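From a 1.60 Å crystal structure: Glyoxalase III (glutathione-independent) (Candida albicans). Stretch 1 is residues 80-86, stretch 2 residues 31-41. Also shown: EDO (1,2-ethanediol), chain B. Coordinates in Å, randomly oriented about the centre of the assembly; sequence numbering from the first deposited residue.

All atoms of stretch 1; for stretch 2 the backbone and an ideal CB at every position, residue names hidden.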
# COMPACT_ATOMS: atom_id res chain seq x y z
N SER A 80 1.87 18.41 -12.23
CA SER A 80 0.76 17.97 -11.39
C SER A 80 1.23 17.81 -9.95
O SER A 80 2.40 17.54 -9.70
CB SER A 80 0.21 16.65 -11.92
OG SER A 80 1.11 15.58 -11.68
N GLU A 81 0.31 17.96 -9.00
CA GLU A 81 0.64 17.79 -7.59
C GLU A 81 1.21 16.39 -7.34
O GLU A 81 2.17 16.24 -6.59
CB GLU A 81 -0.57 18.06 -6.70
CG GLU A 81 -1.03 19.51 -6.71
CD GLU A 81 -1.62 19.96 -5.38
OE1 GLU A 81 -2.63 20.70 -5.39
OE2 GLU A 81 -1.07 19.58 -4.32
N PHE A 82 0.66 15.38 -8.01
CA PHE A 82 1.19 14.02 -7.94
C PHE A 82 2.68 13.96 -8.31
O PHE A 82 3.49 13.36 -7.59
CB PHE A 82 0.38 13.07 -8.83
CG PHE A 82 0.83 11.64 -8.77
CD1 PHE A 82 0.64 10.87 -7.63
CD2 PHE A 82 1.41 11.04 -9.89
CE1 PHE A 82 1.04 9.55 -7.58
CE2 PHE A 82 1.80 9.71 -9.85
CZ PHE A 82 1.61 8.97 -8.70
N ASN A 83 3.03 14.56 -9.44
CA ASN A 83 4.43 14.57 -9.90
C ASN A 83 5.35 15.41 -9.03
O ASN A 83 6.50 15.03 -8.80
CB ASN A 83 4.54 14.98 -11.37
CG ASN A 83 4.36 13.79 -12.29
OD1 ASN A 83 4.97 12.75 -12.08
ND2 ASN A 83 3.48 13.92 -13.26
N VAL A 84 4.84 16.51 -8.50
CA VAL A 84 5.59 17.28 -7.52
C VAL A 84 5.89 16.39 -6.31
O VAL A 84 7.02 16.38 -5.79
CB VAL A 84 4.82 18.53 -7.09
CG1 VAL A 84 5.51 19.22 -5.92
CG2 VAL A 84 4.70 19.50 -8.26
N ALA A 85 4.89 15.64 -5.87
CA ALA A 85 5.05 14.74 -4.75
C ALA A 85 6.06 13.62 -5.02
O ALA A 85 6.85 13.25 -4.14
CB ALA A 85 3.71 14.17 -4.32
N LEU A 86 6.06 13.08 -6.24
CA LEU A 86 7.07 12.09 -6.61
C LEU A 86 8.47 12.67 -6.53
O LEU A 86 9.38 12.03 -6.02
CB LEU A 86 6.82 11.53 -8.02
CG LEU A 86 5.68 10.54 -8.16
CD1 LEU A 86 5.43 10.30 -9.64
CD2 LEU A 86 5.96 9.24 -7.42
N UNK A 31 -2.33 2.67 -7.57
CA UNK A 31 -2.34 2.41 -6.14
C UNK A 31 -1.64 3.47 -5.32
O UNK A 31 -1.88 3.58 -4.13
CB UNK A 31 -1.69 1.05 -5.86
N UNK A 32 -0.77 4.24 -5.98
CA UNK A 32 -0.23 5.48 -5.44
C UNK A 32 -1.06 6.69 -5.84
O UNK A 32 -1.34 7.55 -5.01
CB UNK A 32 1.22 5.67 -5.90
N UNK A 33 -1.43 6.76 -7.12
CA UNK A 33 -2.11 7.94 -7.66
C UNK A 33 -3.51 8.13 -7.07
O UNK A 33 -3.85 9.23 -6.62
CB UNK A 33 -2.21 7.83 -9.18
N UNK A 34 -4.33 7.09 -7.08
CA UNK A 34 -5.69 7.22 -6.57
C UNK A 34 -5.73 7.66 -5.11
O UNK A 34 -6.41 8.64 -4.78
CB UNK A 34 -6.43 5.89 -6.73
N UNK A 35 -4.98 6.97 -4.23
CA UNK A 35 -5.03 7.41 -2.84
C UNK A 35 -4.44 8.80 -2.65
O UNK A 35 -4.96 9.59 -1.86
CB UNK A 35 -4.29 6.41 -1.95
N UNK A 36 -3.38 9.12 -3.39
CA UNK A 36 -2.84 10.47 -3.35
C UNK A 36 -3.95 11.48 -3.63
O UNK A 36 -4.13 12.47 -2.91
CB UNK A 36 -1.70 10.63 -4.36
N UNK A 37 -4.71 11.23 -4.68
CA UNK A 37 -5.73 12.20 -5.09
C UNK A 37 -6.88 12.28 -4.08
O UNK A 37 -7.41 13.36 -3.84
CB UNK A 37 -6.28 11.83 -6.47
N UNK A 38 -7.28 11.14 -3.53
CA UNK A 38 -8.36 11.12 -2.53
C UNK A 38 -7.95 11.95 -1.31
O UNK A 38 -8.69 12.81 -0.85
CB UNK A 38 -8.69 9.69 -2.11
N UNK A 39 -6.75 11.69 -0.81
CA UNK A 39 -6.25 12.41 0.35
C UNK A 39 -5.99 13.89 0.03
O UNK A 39 -6.21 14.76 0.88
CB UNK A 39 -4.97 11.75 0.86
N UNK A 40 -5.52 14.18 -1.18
CA UNK A 40 -5.29 15.57 -1.57
C UNK A 40 -6.61 16.34 -1.58
O UNK A 40 -6.70 17.45 -1.06
CB UNK A 40 -4.62 15.64 -2.94
N UNK A 41 -7.63 15.75 -2.20
CA UNK A 41 -8.92 16.42 -2.30
C UNK A 41 -9.54 16.62 -0.92
O UNK A 41 -10.22 17.63 -0.68
CB UNK A 41 -9.87 15.62 -3.19
C1 EDO B . -10.53 9.71 -6.81
O1 EDO B . -10.45 11.03 -6.26
C2 EDO B . -9.24 9.36 -7.56
O2 EDO B . -8.89 10.42 -8.45

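Position 31 lies beyond the reach of stretch 1, with nothing of it within 5.5 Å of the ideal CB, so the visible atoms favour no type. The residue is Glu31.

At position 32 CA-to-CB points toward stretch 1, and the ideal CB already lies 4.2 Å from Phe82 CE1. A small apolar residue suits such closeness, though a larger one able to turn aside is not excluded. Ala32 is found, its methyl packing against the tip of the phenylalanine.

Position 33 points sideways, yet its ideal CB is 4.0 Å from Phe82 CE1. An aliphatic side chain such as leucine, isoleucine or methionine could lie on the ring. Leu33 does so: its CG sits 4.1 Å from the centroid of the Phe82 ring, almost exactly on the ring normal, a CH-pi contact.

Position 34 points away, and many residues would serve; it is His34. Position 35 is out of reach, but its backbone N has no bond to the turn before and its phi is -66°, both compatible with proline. Pro35 occupies it, at the kink in the helix.

Position 36 aims toward stretch 1, its ideal CB 4.0 Å from Phe82 CD1, with the backbone of Glu81 and the methyl of Ala85 farther on. A long apolar or aromatic side chain could fill this space. Phe36, with chi1 t, presents its ring face to the edge of Phe82, the planes at 69°. Its far end reaches Ala85, CE1 to CB 3.5 Å, while CE2 comes within 3.4 Å of Phe82 N.

Position 37 points sideways, but a long acceptor could turn toward the start of helix 81-86, where Phe82 N is free of a backbone partner within the stretch. Glutamate or glutamine would suit. Glu37 bends back and reaches this amide through water 1, which donates to Glu37 OE2 (2.8 Å) and accepts from Phe82 N (3.0 Å).

Positions 38 and 39 are out of reach and hold Val38 and Phe39.

Position 40 points toward stretch 1, its ideal CB 5.5 Å from Glu81 OE2. A long cation, lysine or arginine, would answer that charge; a polar residue could also serve. Arg40 packs its CD 3.6 Å from Glu81 CD. Its guanidinium instead forms a salt bridge with Glu37, NH2 to OE1 2.8 Å, leaving NH1 4.1 Å from Glu81 OE1; water 2 links these last two atoms.

Position 41 is out of reach, leaving the choice open. Lys41 donates from NZ to EDO O1 at 2.9 Å.

Stretch 2 (31-41) EALHPFEVFRK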
# COMPACT_ATOMS: atom_id res chain seq x y z
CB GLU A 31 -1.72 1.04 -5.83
CG GLU A 31 -2.58 -0.07 -6.40
CD GLU A 31 -2.04 -1.46 -6.14
OE1 GLU A 31 -1.11 -1.61 -5.31
OE2 GLU A 31 -2.59 -2.38 -6.76
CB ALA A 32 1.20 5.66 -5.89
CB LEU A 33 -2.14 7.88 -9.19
CG LEU A 33 -2.54 9.15 -9.97
CD1 LEU A 33 -1.95 9.14 -11.38
CD2 LEU A 33 -4.05 9.31 -10.03
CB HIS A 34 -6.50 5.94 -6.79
CG HIS A 34 -6.86 5.69 -8.22
ND1 HIS A 34 -7.48 4.54 -8.64
CD2 HIS A 34 -6.70 6.45 -9.33
CE1 HIS A 34 -7.68 4.59 -9.94
NE2 HIS A 34 -7.23 5.75 -10.38
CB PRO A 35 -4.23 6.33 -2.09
CG PRO A 35 -4.31 5.12 -2.98
CD PRO A 35 -4.29 5.67 -4.37
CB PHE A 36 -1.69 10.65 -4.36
CG PHE A 36 -1.14 12.05 -4.41
CD1 PHE A 36 -0.17 12.47 -3.50
CD2 PHE A 36 -1.63 12.98 -5.32
CE1 PHE A 36 0.32 13.76 -3.54
CE2 PHE A 36 -1.14 14.28 -5.35
CZ PHE A 36 -0.17 14.67 -4.45
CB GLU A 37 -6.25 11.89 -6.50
CG GLU A 37 -5.26 12.22 -7.61
CD GLU A 37 -5.09 13.71 -7.77
OE1 GLU A 37 -5.99 14.36 -8.37
OE2 GLU A 37 -4.08 14.26 -7.30
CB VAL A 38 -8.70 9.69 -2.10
CG1 VAL A 38 -9.60 9.68 -0.88
CG2 VAL A 38 -9.34 8.96 -3.26
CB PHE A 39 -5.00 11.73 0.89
CG PHE A 39 -5.24 10.34 1.44
CD1 PHE A 39 -6.29 10.08 2.30
CD2 PHE A 39 -4.36 9.32 1.15
CE1 PHE A 39 -6.49 8.81 2.80
CE2 PHE A 39 -4.54 8.05 1.65
CZ PHE A 39 -5.60 7.79 2.50
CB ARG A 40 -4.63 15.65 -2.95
CG ARG A 40 -4.30 17.07 -3.38
CD ARG A 40 -3.77 17.15 -4.81
NE ARG A 40 -4.74 16.66 -5.79
CZ ARG A 40 -5.83 17.33 -6.18
NH1 ARG A 40 -6.10 18.54 -5.70
NH2 ARG A 40 -6.65 16.79 -7.07
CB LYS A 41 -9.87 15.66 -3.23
CG LYS A 41 -9.49 15.77 -4.70
CD LYS A 41 -10.16 14.69 -5.55
CE LYS A 41 -9.46 14.54 -6.89
NZ LYS A 41 -10.07 13.49 -7.76
O HOH W 1 -2.21 15.66 -8.83
O HOH W 2 -4.95 20.45 -3.92
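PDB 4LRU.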